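Local atomic coordinates of lysozyme C (Equus asinus, PDB entry 5XUW), a protein that hydrolyses the beta-1,4 linkages between N-acetylmuramic acid and N-acetylglucosamine in bacterial peptidoglycan and binds one calcium ion. Residues E7-L12 with Y23-W28; K13-D18 with N87-I92; C30-E33 with N37-T40; S93-V98 with S106-W111. All coordinates share one frame; numbering follows the deposited sequence.

Interaction 1 (E7-L12 with Y23-W28); sequences ELAHKL and YSLANW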
loop_
_atom_site.group_PDB
_atom_site.type_symbol
_atom_site.label_atom_id
_atom_site.label_comp_id
_atom_site.label_asym_id
_atom_site.label_seq_id
_atom_site.Cartn_x
_atom_site.Cartn_y
_atom_site.Cartn_z
ATOM N N GLU A 7 1.669 -12.209 8.789
ATOM C CA GLU A 7 2.845 -11.411 9.089
ATOM C C GLU A 7 2.579 -9.931 8.814
ATOM O O GLU A 7 2.890 -9.069 9.649
ATOM C CB GLU A 7 4.024 -11.865 8.241
ATOM C CG GLU A 7 5.333 -11.182 8.588
ATOM C CD GLU A 7 6.451 -11.585 7.652
ATOM O OE1 GLU A 7 6.186 -12.304 6.660
ATOM O OE2 GLU A 7 7.589 -11.163 7.921
ATOM N N LEU A 8 2.016 -9.643 7.643
ATOM C CA LEU A 8 1.720 -8.255 7.285
ATOM C C LEU A 8 0.686 -7.655 8.228
ATOM O O LEU A 8 0.858 -6.536 8.699
ATOM C CB LEU A 8 1.274 -8.128 5.826
ATOM C CG LEU A 8 1.036 -6.687 5.352
ATOM C CD1 LEU A 8 2.286 -5.826 5.517
ATOM C CD2 LEU A 8 0.550 -6.655 3.906
ATOM N N ALA A 9 -0.364 -8.415 8.530
ATOM C CA ALA A 9 -1.419 -7.944 9.444
ATOM C C ALA A 9 -0.847 -7.490 10.796
ATOM O O ALA A 9 -1.158 -6.411 11.299
ATOM C CB ALA A 9 -2.452 -9.032 9.647
ATOM N N HIS A 10 0.043 -8.298 11.356
ATOM C CA HIS A 10 0.653 -7.964 12.643
ATOM C C HIS A 10 1.622 -6.779 12.589
ATOM O O HIS A 10 1.637 -5.956 13.503
ATOM C CB HIS A 10 1.273 -9.210 13.267
ATOM C CG HIS A 10 0.245 -10.085 13.895
ATOM N ND1 HIS A 10 -0.221 -9.866 15.171
ATOM C CD2 HIS A 10 -0.495 -11.097 13.391
ATOM C CE1 HIS A 10 -1.162 -10.746 15.448
ATOM N NE2 HIS A 10 -1.348 -11.509 14.385
ATOM N N LYS A 11 2.398 -6.686 11.514
ATOM C CA LYS A 11 3.253 -5.522 11.267
ATOM C C LYS A 11 2.417 -4.236 11.180
ATOM O O LYS A 11 2.689 -3.257 11.873
ATOM C CB LYS A 11 4.048 -5.741 9.982
ATOM C CG LYS A 11 4.932 -4.585 9.537
ATOM C CD LYS A 11 5.911 -4.130 10.604
ATOM C CE LYS A 11 6.839 -3.055 10.054
ATOM N NZ LYS A 11 7.776 -2.523 11.083
ATOM N N LEU A 12 1.398 -4.253 10.327
ATOM C CA LEU A 12 0.520 -3.094 10.167
ATOM C C LEU A 12 -0.198 -2.744 11.469
ATOM O O LEU A 12 -0.332 -1.564 11.803
ATOM C CB LEU A 12 -0.475 -3.317 9.026
ATOM C CG LEU A 12 0.106 -3.509 7.618
ATOM C CD1 LEU A 12 -1.013 -3.482 6.592
ATOM C CD2 LEU A 12 1.177 -2.491 7.247
ATOM N N TYR A 23 -10.305 2.802 7.918
ATOM C CA TYR A 23 -10.249 1.494 7.267
ATOM C C TYR A 23 -9.650 0.450 8.192
ATOM O O TYR A 23 -8.615 0.687 8.824
ATOM C CB TYR A 23 -9.405 1.578 5.997
ATOM C CG TYR A 23 -9.973 2.494 4.949
ATOM C CD1 TYR A 23 -10.879 2.020 4.011
ATOM C CD2 TYR A 23 -9.605 3.841 4.891
ATOM C CE1 TYR A 23 -11.406 2.842 3.035
ATOM C CE2 TYR A 23 -10.123 4.678 3.919
ATOM C CZ TYR A 23 -11.030 4.179 3.000
ATOM O OH TYR A 23 -11.532 5.009 2.020
ATOM N N SER A 24 -10.287 -0.713 8.241
ATOM C CA SER A 24 -9.839 -1.812 9.076
ATOM C C SER A 24 -8.501 -2.354 8.628
ATOM O O SER A 24 -8.106 -2.207 7.466
ATOM C CB SER A 24 -10.833 -2.964 9.014
ATOM O OG SER A 24 -10.808 -3.568 7.729
ATOM N N LEU A 25 -7.831 -3.027 9.551
ATOM C CA LEU A 25 -6.618 -3.752 9.233
ATOM C C LEU A 25 -6.825 -4.718 8.052
ATOM O O LEU A 25 -5.974 -4.815 7.182
ATOM C CB LEU A 25 -6.156 -4.510 10.473
ATOM C CG LEU A 25 -4.797 -5.172 10.446
ATOM C CD1 LEU A 25 -3.699 -4.139 10.254
ATOM C CD2 LEU A 25 -4.618 -5.929 11.757
ATOM N N ALA A 26 -7.957 -5.420 8.007
ATOM C CA ALA A 26 -8.223 -6.350 6.894
ATOM C C ALA A 26 -8.216 -5.626 5.555
ATOM O O ALA A 26 -7.661 -6.124 4.576
ATOM C CB ALA A 26 -9.534 -7.084 7.095
ATOM N N ASN A 27 -8.821 -4.443 5.518
ATOM C CA ASN A 27 -8.790 -3.628 4.299
ATOM C C ASN A 27 -7.380 -3.239 3.855
ATOM O O ASN A 27 -7.054 -3.314 2.673
ATOM C CB ASN A 27 -9.694 -2.398 4.438
ATOM C CG ASN A 27 -11.091 -2.679 3.968
ATOM O OD1 ASN A 27 -11.314 -2.871 2.776
ATOM N ND2 ASN A 27 -12.042 -2.737 4.897
ATOM N N TRP A 28 -6.557 -2.828 4.807
ATOM C CA TRP A 28 -5.154 -2.491 4.529
ATOM C C TRP A 28 -4.353 -3.688 3.995
ATOM O O TRP A 28 -3.580 -3.562 3.035
ATOM C CB TRP A 28 -4.492 -1.963 5.803
ATOM C CG TRP A 28 -4.888 -0.564 6.125
ATOM C CD1 TRP A 28 -5.696 -0.134 7.136
ATOM C CD2 TRP A 28 -4.490 0.597 5.405
ATOM N NE1 TRP A 28 -5.815 1.240 7.089
ATOM C CE2 TRP A 28 -5.085 1.707 6.031
ATOM C CE3 TRP A 28 -3.676 0.804 4.291
ATOM C CZ2 TRP A 28 -4.872 3.017 5.585
ATOM C CZ3 TRP A 28 -3.473 2.093 3.844
ATOM C CH2 TRP A 28 -4.063 3.183 4.493
#

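Interaction 2 (K13-D18 with N87-I92); sequences KAQEMD and NIDDDI. With CA (calcium ion), chain C.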
loop_
_atom_site.group_PDB
_atom_site.type_symbol
_atom_site.label_atom_id
_atom_site.label_comp_id
_atom_site.label_asym_id
_atom_site.label_seq_id
_atom_site.Cartn_x
_atom_site.Cartn_y
_atom_site.Cartn_z
ATOM N N LYS A 13 -0.632 -3.755 12.215
ATOM C CA LYS A 13 -1.235 -3.521 13.535
ATOM C C LYS A 13 -0.271 -2.780 14.465
ATOM O O LYS A 13 -0.668 -1.841 15.165
ATOM C CB LYS A 13 -1.676 -4.834 14.192
ATOM C CG LYS A 13 -2.359 -4.640 15.548
ATOM C CD LYS A 13 -3.009 -5.908 16.072
ATOM C CE LYS A 13 -3.469 -5.754 17.521
ATOM N NZ LYS A 13 -4.390 -4.596 17.702
ATOM N N ALA A 14 0.986 -3.204 14.460
ATOM C CA ALA A 14 2.013 -2.590 15.310
ATOM C C ALA A 14 2.309 -1.144 14.916
ATOM O O ALA A 14 2.709 -0.342 15.767
ATOM C CB ALA A 14 3.289 -3.416 15.275
ATOM N N GLN A 15 2.132 -0.816 13.633
ATOM C CA GLN A 15 2.280 0.559 13.131
ATOM C C GLN A 15 0.947 1.335 13.106
ATOM O O GLN A 15 0.791 2.257 12.313
ATOM C CB GLN A 15 2.902 0.544 11.727
ATOM C CG GLN A 15 4.262 -0.133 11.635
ATOM C CD GLN A 15 5.350 0.626 12.362
ATOM O OE1 GLN A 15 5.540 1.826 12.159
ATOM N NE2 GLN A 15 6.077 -0.071 13.211
ATOM N N GLU A 16 -0.008 0.946 13.953
ATOM C CA GLU A 16 -1.252 1.691 14.187
ATOM C C GLU A 16 -2.156 1.843 12.958
ATOM O O GLU A 16 -2.874 2.838 12.829
ATOM C CB GLU A 16 -0.948 3.051 14.841
ATOM C CG GLU A 16 -0.295 2.908 16.207
ATOM C CD GLU A 16 -0.085 4.227 16.927
ATOM O OE1 GLU A 16 0.217 4.175 18.136
ATOM O OE2 GLU A 16 -0.216 5.307 16.304
ATOM N N MET A 17 -2.151 0.848 12.070
ATOM C CA MET A 17 -2.959 0.928 10.846
ATOM C C MET A 17 -4.407 0.508 11.012
ATOM O O MET A 17 -5.232 0.840 10.151
ATOM C CB MET A 17 -2.334 0.124 9.710
ATOM C CG MET A 17 -1.030 0.714 9.207
ATOM S SD MET A 17 -1.308 2.302 8.410
ATOM C CE MET A 17 -1.516 1.814 6.704
ATOM N N ASP A 18 -4.735 -0.219 12.076
ATOM C CA ASP A 18 -6.120 -0.656 12.263
ATOM C C ASP A 18 -7.036 0.543 12.492
ATOM O O ASP A 18 -6.886 1.268 13.478
ATOM C CB ASP A 18 -6.266 -1.643 13.418
ATOM C CG ASP A 18 -7.665 -2.222 13.504
ATOM O OD1 ASP A 18 -8.315 -2.407 12.448
ATOM O OD2 ASP A 18 -8.125 -2.494 14.626
ATOM N N ASN A 87 12.109 -3.268 4.613
ATOM C CA ASN A 87 11.428 -2.605 5.713
ATOM C C ASN A 87 10.353 -1.684 5.161
ATOM O O ASN A 87 10.628 -0.920 4.255
ATOM C CB ASN A 87 12.411 -1.827 6.570
ATOM C CG ASN A 87 11.794 -1.396 7.882
ATOM O OD1 ASN A 87 11.727 -2.172 8.841
ATOM N ND2 ASN A 87 11.318 -0.176 7.927
ATOM N N ILE A 88 9.141 -1.749 5.711
ATOM C CA ILE A 88 7.998 -1.023 5.130
ATOM C C ILE A 88 7.501 0.143 5.985
ATOM O O ILE A 88 6.439 0.691 5.720
ATOM C CB ILE A 88 6.815 -1.969 4.790
ATOM C CG1 ILE A 88 6.226 -2.636 6.037
ATOM C CG2 ILE A 88 7.253 -3.012 3.779
ATOM C CD1 ILE A 88 4.851 -3.237 5.809
ATOM N N ASP A 89 8.255 0.533 7.004
ATOM C CA ASP A 89 7.859 1.666 7.834
ATOM C C ASP A 89 7.642 2.939 7.027
ATOM O O ASP A 89 6.647 3.637 7.247
ATOM C CB ASP A 89 8.865 1.921 8.959
ATOM C CG ASP A 89 8.837 0.838 10.030
ATOM O OD1 ASP A 89 7.955 -0.043 9.988
ATOM O OD2 ASP A 89 9.722 0.856 10.915
ATOM N N ASP A 90 8.556 3.234 6.099
ATOM C CA ASP A 90 8.408 4.432 5.268
ATOM C C ASP A 90 7.296 4.257 4.227
ATOM O O ASP A 90 6.568 5.220 3.917
ATOM C CB ASP A 90 9.734 4.923 4.659
ATOM C CG ASP A 90 10.514 3.846 3.932
ATOM O OD1 ASP A 90 9.959 2.764 3.645
ATOM O OD2 ASP A 90 11.720 4.083 3.654
ATOM N N ASP A 91 7.119 3.033 3.736
ATOM C CA ASP A 91 5.946 2.706 2.880
ATOM C C ASP A 91 4.640 2.971 3.623
ATOM O O ASP A 91 3.687 3.550 3.061
ATOM C CB ASP A 91 5.942 1.243 2.420
ATOM C CG ASP A 91 7.202 0.841 1.687
ATOM O OD1 ASP A 91 8.274 0.859 2.315
ATOM O OD2 ASP A 91 7.112 0.465 0.498
ATOM N N ILE A 92 4.599 2.555 4.886
ATOM C CA ILE A 92 3.404 2.739 5.725
ATOM C C ILE A 92 3.137 4.224 5.979
ATOM O O ILE A 92 2.003 4.691 5.866
ATOM C CB ILE A 92 3.540 1.989 7.067
ATOM C CG1 ILE A 92 3.420 0.476 6.840
ATOM C CG2 ILE A 92 2.504 2.462 8.086
ATOM C CD1 ILE A 92 3.926 -0.361 7.990
HETATM CA CA CA C . 10.723 0.726 2.533
HETATM O O HOH W 1 5.560 3.749 9.859
HETATM O O HOH W 2 12.483 1.450 3.930
HETATM O O HOH W 3 9.940 -1.133 1.215
#

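Interaction 3 (C30-E33 with N37-T40); sequences CMAE and NFNT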
loop_
_atom_site.group_PDB
_atom_site.type_symbol
_atom_site.label_atom_id
_atom_site.label_comp_id
_atom_site.label_asym_id
_atom_site.label_seq_id
_atom_site.Cartn_x
_atom_site.Cartn_y
_atom_site.Cartn_z
ATOM N N CYS A 30 -5.665 -6.396 2.632
ATOM C CA CYS A 30 -6.273 -6.725 1.340
ATOM C C CYS A 30 -5.706 -5.866 0.211
ATOM O O CYS A 30 -5.347 -6.378 -0.857
ATOM C CB CYS A 30 -7.801 -6.611 1.410
ATOM S SG CYS A 30 -8.666 -7.376 0.026
ATOM N N MET A 31 -5.579 -4.563 0.449
ATOM C CA MET A 31 -5.008 -3.679 -0.570
ATOM C C MET A 31 -3.608 -4.173 -0.934
ATOM O O MET A 31 -3.280 -4.276 -2.113
ATOM C CB MET A 31 -5.003 -2.224 -0.086
ATOM C CG MET A 31 -4.319 -1.221 -1.009
ATOM S SD MET A 31 -2.559 -0.994 -0.694
ATOM C CE MET A 31 -2.621 -0.083 0.850
ATOM N N ALA A 32 -2.803 -4.537 0.059
ATOM C CA ALA A 32 -1.456 -5.020 -0.233
ATOM C C ALA A 32 -1.468 -6.325 -1.041
ATOM O O ALA A 32 -0.669 -6.482 -1.967
ATOM C CB ALA A 32 -0.655 -5.187 1.043
ATOM N N GLU A 33 -2.375 -7.249 -0.710
ATOM C CA GLU A 33 -2.431 -8.524 -1.428
ATOM C C GLU A 33 -2.695 -8.292 -2.909
ATOM O O GLU A 33 -2.026 -8.870 -3.762
ATOM C CB GLU A 33 -3.502 -9.479 -0.880
ATOM C CG GLU A 33 -3.381 -10.864 -1.510
ATOM C CD GLU A 33 -4.281 -11.936 -0.923
ATOM O OE1 GLU A 33 -4.983 -11.710 0.079
ATOM O OE2 GLU A 33 -4.278 -13.044 -1.504
ATOM N N ASN A 37 0.764 -8.556 -4.371
ATOM C CA ASN A 37 0.877 -9.944 -3.897
ATOM C C ASN A 37 1.834 -10.082 -2.697
ATOM O O ASN A 37 2.582 -11.058 -2.594
ATOM C CB ASN A 37 1.275 -10.882 -5.062
ATOM C CG ASN A 37 0.967 -12.362 -4.779
ATOM O OD1 ASN A 37 1.591 -13.259 -5.360
ATOM N ND2 ASN A 37 0.036 -12.619 -3.876
ATOM N N PHE A 38 1.797 -9.085 -1.803
ATOM C CA PHE A 38 2.618 -9.031 -0.578
ATOM C C PHE A 38 4.133 -8.873 -0.792
ATOM O O PHE A 38 4.895 -9.075 0.151
ATOM C CB PHE A 38 2.374 -10.249 0.324
ATOM C CG PHE A 38 0.952 -10.394 0.806
ATOM C CD1 PHE A 38 0.271 -9.311 1.360
ATOM C CD2 PHE A 38 0.307 -11.618 0.726
ATOM C CE1 PHE A 38 -1.030 -9.447 1.811
ATOM C CE2 PHE A 38 -1.002 -11.760 1.186
ATOM C CZ PHE A 38 -1.660 -10.677 1.740
ATOM N N ASN A 39 4.539 -8.466 -1.992
ATOM C CA ASN A 39 5.944 -8.393 -2.383
ATOM C C ASN A 39 6.439 -6.948 -2.325
ATOM O O ASN A 39 5.975 -6.091 -3.081
ATOM C CB ASN A 39 6.108 -8.948 -3.794
ATOM C CG ASN A 39 7.567 -9.161 -4.186
ATOM O OD1 ASN A 39 8.488 -8.665 -3.545
ATOM N ND2 ASN A 39 7.775 -9.927 -5.248
ATOM N N THR A 40 7.401 -6.695 -1.438
ATOM C CA THR A 40 7.968 -5.354 -1.274
ATOM C C THR A 40 8.719 -4.879 -2.508
ATOM O O THR A 40 8.940 -3.694 -2.658
ATOM C CB THR A 40 8.942 -5.261 -0.079
ATOM O OG1 THR A 40 10.020 -6.183 -0.272
ATOM C CG2 THR A 40 8.238 -5.564 1.222
#

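Interaction 4 (S93-V98 with S106-W111); sequences SCAKRV and SAWKAW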
loop_
_atom_site.group_PDB
_atom_site.type_symbol
_atom_site.label_atom_id
_atom_site.label_comp_id
_atom_site.label_asym_id
_atom_site.label_seq_id
_atom_site.Cartn_x
_atom_site.Cartn_y
_atom_site.Cartn_z
ATOM N N SER A 93 4.172 4.956 6.358
ATOM C CA SER A 93 4.008 6.394 6.570
ATOM C C SER A 93 3.478 7.086 5.317
ATOM O O SER A 93 2.628 7.965 5.426
ATOM C CB SER A 93 5.304 7.039 7.038
ATOM O OG SER A 93 6.345 6.736 6.151
ATOM N N CYS A 94 3.946 6.668 4.139
ATOM C CA CYS A 94 3.466 7.230 2.881
ATOM C C CYS A 94 2.017 6.834 2.584
ATOM O O CYS A 94 1.208 7.676 2.171
ATOM C CB CYS A 94 4.385 6.838 1.723
ATOM S SG CYS A 94 3.955 7.575 0.129
ATOM N N ALA A 95 1.677 5.564 2.802
ATOM C CA ALA A 95 0.291 5.110 2.595
ATOM C C ALA A 95 -0.701 5.854 3.517
ATOM O O ALA A 95 -1.831 6.169 3.110
ATOM C CB ALA A 95 0.189 3.608 2.789
ATOM N N LYS A 96 -0.262 6.145 4.744
ATOM C CA LYS A 96 -1.039 6.983 5.669
ATOM C C LYS A 96 -1.321 8.373 5.063
ATOM O O LYS A 96 -2.439 8.870 5.172
ATOM C CB LYS A 96 -0.323 7.116 7.014
ATOM C CG LYS A 96 -0.373 5.864 7.868
ATOM C CD LYS A 96 0.404 6.039 9.154
ATOM C CE LYS A 96 0.285 4.818 10.045
ATOM N NZ LYS A 96 0.987 5.002 11.338
ATOM N N ARG A 97 -0.321 8.980 4.424
ATOM C CA ARG A 97 -0.513 10.247 3.695
ATOM C C ARG A 97 -1.489 10.037 2.524
ATOM O O ARG A 97 -2.432 10.822 2.355
ATOM C CB ARG A 97 0.854 10.848 3.257
ATOM C CG ARG A 97 0.851 11.986 2.222
ATOM C CD ARG A 97 0.371 13.333 2.759
ATOM N NE ARG A 97 0.243 14.372 1.706
ATOM C CZ ARG A 97 -0.687 14.400 0.746
ATOM N NH1 ARG A 97 -1.611 13.447 0.658
ATOM N NH2 ARG A 97 -0.698 15.383 -0.163
ATOM N N VAL A 98 -1.319 8.952 1.764
ATOM C CA VAL A 98 -2.179 8.714 0.601
ATOM C C VAL A 98 -3.656 8.605 0.998
ATOM O O VAL A 98 -4.493 9.261 0.363
ATOM C CB VAL A 98 -1.756 7.460 -0.204
ATOM C CG1 VAL A 98 -2.728 7.199 -1.349
ATOM C CG2 VAL A 98 -0.333 7.615 -0.737
ATOM N N SER A 106 -9.696 4.267 -2.219
ATOM C CA SER A 106 -9.956 4.140 -3.658
ATOM C C SER A 106 -8.833 4.690 -4.547
ATOM O O SER A 106 -8.880 4.516 -5.751
ATOM C CB SER A 106 -11.299 4.769 -4.037
ATOM O OG SER A 106 -12.355 4.031 -3.457
ATOM N N ALA A 107 -7.835 5.355 -3.955
ATOM C CA ALA A 107 -6.567 5.622 -4.640
ATOM C C ALA A 107 -5.926 4.357 -5.222
ATOM O O ALA A 107 -5.250 4.418 -6.261
ATOM C CB ALA A 107 -5.590 6.313 -3.700
ATOM N N TRP A 108 -6.130 3.223 -4.552
ATOM C CA TRP A 108 -5.535 1.957 -4.963
ATOM C C TRP A 108 -6.543 1.184 -5.814
ATOM O O TRP A 108 -7.544 0.674 -5.314
ATOM C CB TRP A 108 -5.100 1.162 -3.734
ATOM C CG TRP A 108 -3.865 1.707 -3.053
ATOM C CD1 TRP A 108 -2.571 1.525 -3.445
ATOM C CD2 TRP A 108 -3.811 2.496 -1.846
ATOM N NE1 TRP A 108 -1.714 2.150 -2.566
ATOM C CE2 TRP A 108 -2.448 2.759 -1.579
ATOM C CE3 TRP A 108 -4.779 3.016 -0.985
ATOM C CZ2 TRP A 108 -2.033 3.504 -0.468
ATOM C CZ3 TRP A 108 -4.378 3.747 0.108
ATOM C CH2 TRP A 108 -3.003 3.988 0.365
ATOM N N LYS A 109 -6.278 1.121 -7.111
ATOM C CA LYS A 109 -7.226 0.505 -8.047
ATOM C C LYS A 109 -7.451 -0.989 -7.787
ATOM O O LYS A 109 -8.558 -1.490 -7.981
ATOM C CB LYS A 109 -6.777 0.733 -9.487
ATOM C CG LYS A 109 -6.745 2.208 -9.882
ATOM C CD LYS A 109 -6.908 2.377 -11.385
ATOM C CE LYS A 109 -6.495 3.764 -11.852
ATOM N NZ LYS A 109 -6.580 3.882 -13.337
ATOM N N ALA A 110 -6.415 -1.702 -7.346
ATOM C CA ALA A 110 -6.573 -3.134 -7.048
ATOM C C ALA A 110 -7.440 -3.350 -5.794
ATOM O O ALA A 110 -8.204 -4.316 -5.736
ATOM C CB ALA A 110 -5.222 -3.821 -6.922
ATOM N N TRP A 111 -7.342 -2.446 -4.819
ATOM C CA TRP A 111 -8.246 -2.465 -3.670
ATOM C C TRP A 111 -9.689 -2.242 -4.128
ATOM O O TRP A 111 -10.608 -2.966 -3.716
ATOM C CB TRP A 111 -7.832 -1.430 -2.617
ATOM C CG TRP A 111 -8.774 -1.395 -1.448
ATOM C CD1 TRP A 111 -8.770 -2.213 -0.352
ATOM C CD2 TRP A 111 -9.878 -0.519 -1.293
ATOM N NE1 TRP A 111 -9.826 -1.898 0.482
ATOM C CE2 TRP A 111 -10.514 -0.852 -0.071
ATOM C CE3 TRP A 111 -10.395 0.531 -2.062
ATOM C CZ2 TRP A 111 -11.639 -0.171 0.393
ATOM C CZ3 TRP A 111 -11.513 1.197 -1.600
ATOM C CH2 TRP A 111 -12.113 0.854 -0.376
#

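Interaction 1 (E7-L12 with Y23-W28)
Leu-25 and Trp-28 bring the start of helix 25-36 against Ala-9 and Leu-12 of helix 5-14, in an apolar contact between two helices of the lysozyme alpha domain. Along 23-28, the helix is announced by Ser-24, its N-cap. OG of this serine accepts the backbone N-H of Asn-27 at 3.1 Å from N, with an angle of 164° at the hydrogen, and it also accepts a bond from ND2 of the same asparagine, whose amide plane the serine oxygen misses by 25°. Two donors therefore grip one hydroxyl oxygen and pin the first turn. Leu-25 follows and does most of the touching. Its CG stands opposite the backbone N (chi1 -171°), which sends the two methyl groups out to the other helix as a fork. CD1 presses on Leu-12 CB at 3.5 Å, a close fit for two carbons, while CD2 rests 3.5 Å from the backbone oxygen Ala-9 O and 4.3 Å from Ala-9 CB. One turn on, Trp-28 takes part through its stem: its CB meets Leu-12 CD1 at 3.9 Å, and the two side chains cross at about a right angle. The indole itself leads away from helix 5-14, and NE1 makes a weak hydrogen bond to Phe-20 O. Beyond the contact, Ala-9 and Leu-12 also pack on Val-29 of helix 25-36, whereas Leu-12 reaches Ile-92 and the Trp-28 ring reaches Ala-95 and Val-99, all three on helix 89-100.

Interaction 2 (K13-D18 with N87-I92)
Gln-15 and Met-17 meet Asp-89 and Ile-92 where helix 5-14 closes in a Schellman motif and helix 89-100 begins beside the calcium-binding loop, the loop that calcium-binding lysozymes have in common with alpha-lactalbumin. In the motif Glu-16, with positive phi, is the C-prime residue, and Met-17 N returns to Leu-12 O; the turn thus places Gln-15 and Met-17 against the second helix. The apolar packing centres on Ile-92, whose two branches serve different partners. CG2 lies 3.8 Å from Met-17 SD, and CD1 lies 3.7 Å from Gln-15 CG. Because the Gln-15 chain bends at chi2 (-68°), its amide comes loosely beside the Asp-89 carboxylate without a direct hydrogen bond, the two planes 22° apart and Asp-89 OD1 3.6 Å from Gln-15 CD. The stronger partner of that carboxylate is Lys-11, whose NZ forms a salt bridge with OD1. The polar link between the segments is made by water 1, which donates to Gln-15 OE1 at 3.0 Å and to Asp-89 O at 2.8 Å. Metal binding forms the third group. The calcium ion is held by Asn-87 O, Asp-90 OD1, Asp-91 OD1 and two waters, and Lys-82 O with Asp-85 OD1 completes seven ligands. The anionic oxygens Asp-90 OD1 and Asp-91 OD1, 2.4 Å and 2.5 Å from the calcium ion, come within 2.9 Å of each other, a closeness that the shared cation makes possible.

Interaction 3 (C30-E33 with N37-T40)
With chi1 at -171°, Glu-33 holds CG opposite its backbone N and continues extended, while Phe-38, its CG turned away from the carbonyl carbon, swings its ring back from the following loop to cross that chain at a slant. Glu-33 CA sits over one face of the ring, 3.7 Å above its plane and offset toward the rim, and Glu-33 CB approaches Phe-38 CZ to 3.4 Å, a tight contact. Farther out, Glu-33 CG stays 3.7 Å from Phe-38 CE2, and the carboxylate plane is turned 30° from that of the ring. Ala-32 adds its methyl group, with CB 4.2 Å from Phe-38 CD1.

The backbone explains how the loop can fold back so soon. Asn-37 is the first residue to depart from helical angles after helix 25-36, and it and Phe-38 both have positive phi, in the left-handed region. Asn-37 N still donates to Glu-33 O at 2.9 Å, although the bond is weak, being bent to 129°. Asn-37 CA lies 3.1 Å from Glu-33 O in a bent CA-H...O contact. Lys-5 and Leu-8 of helix 5-14 also touch the ring, and the Phe-38 backbone is hydrogen-bonded with Phe-3. The chemistry divides the glutamate: its methylene groups serve as apolar cover for the ring, whereas OE1 finds its hydrogen-bond partner in Tyr-123 OH, so the charged end is probably steadied as the stem is packed.

Interaction 4 (S93-V98 with S106-W111)
Val-98 N is bonded to Cys-94 O at 2.9 Å, a helical turn that sets the Val-98 side chain facing Trp-108 and Ala-107. Trp-108 belongs to the hydrophobic box of the C-type lysozyme alpha domain, and this contact packs it on helix 89-100, where that helix meets the turn leading into helix 109-114. Trp-108 is the N-cap residue of the latter helix, and its indole reaches back to helix 89-100. With chi1 at -73°, CG stands across from the carbonyl carbon, and the six-membered ring is carried up to Val-98 and Ala-95. Val-98 CG1 lies over one face, 4.0 Å from the centroid of that ring and 27° off its normal, a CH-pi contact whose closest ring atom is Trp-108 CH2 at 3.7 Å. Ala-95 approaches differently: its backbone O meets the ring edge in the plane, 3.7 Å from Trp-108 CH2, and its methyl CB is 3.9 Å from Trp-108 CZ2. The rotation of the indole is further fixed by NE1, which is hydrogen-bonded to Phe-57 O. Around the pair, Leu-59 of strand 59-60 touches both Val-98 and Trp-108, while Met-31 and Glu-35 of helix 25-36 also pack on the indole. Glu-35 is a predicted active-site residue, and this brings the box next to the probable catalytic centre. On the face of the indole that carries Val-98 CG1, Ala-107 CB stands 4.3 Å above the ring plane and closes on Val-98 CG1 at 3.8 Å.

The four contacts knit the alpha domain together around helix 25-36. Interactions 1 and 2 share helix 5-14, interactions 1 and 3 share helix 25-36, and interactions 2 and 4 share helix 89-100. Centres of interactions 1 and 2 are about 9 Å apart, while interaction 4 lies about 13 Å from either. Along the chain, interactions 1 and 2 cross, interaction 3 is nested within the loop that interaction 2 closes, and interaction 4 follows them all. Direct bridges include Gln-15 O to Lys-96 NZ, Asn-27 OD1 to Trp-111 NE1, and Leu-8 against Ala-32. One continuous body thereby joins the calcium site to the neighbourhood of Glu-35, the predicted catalytic residue.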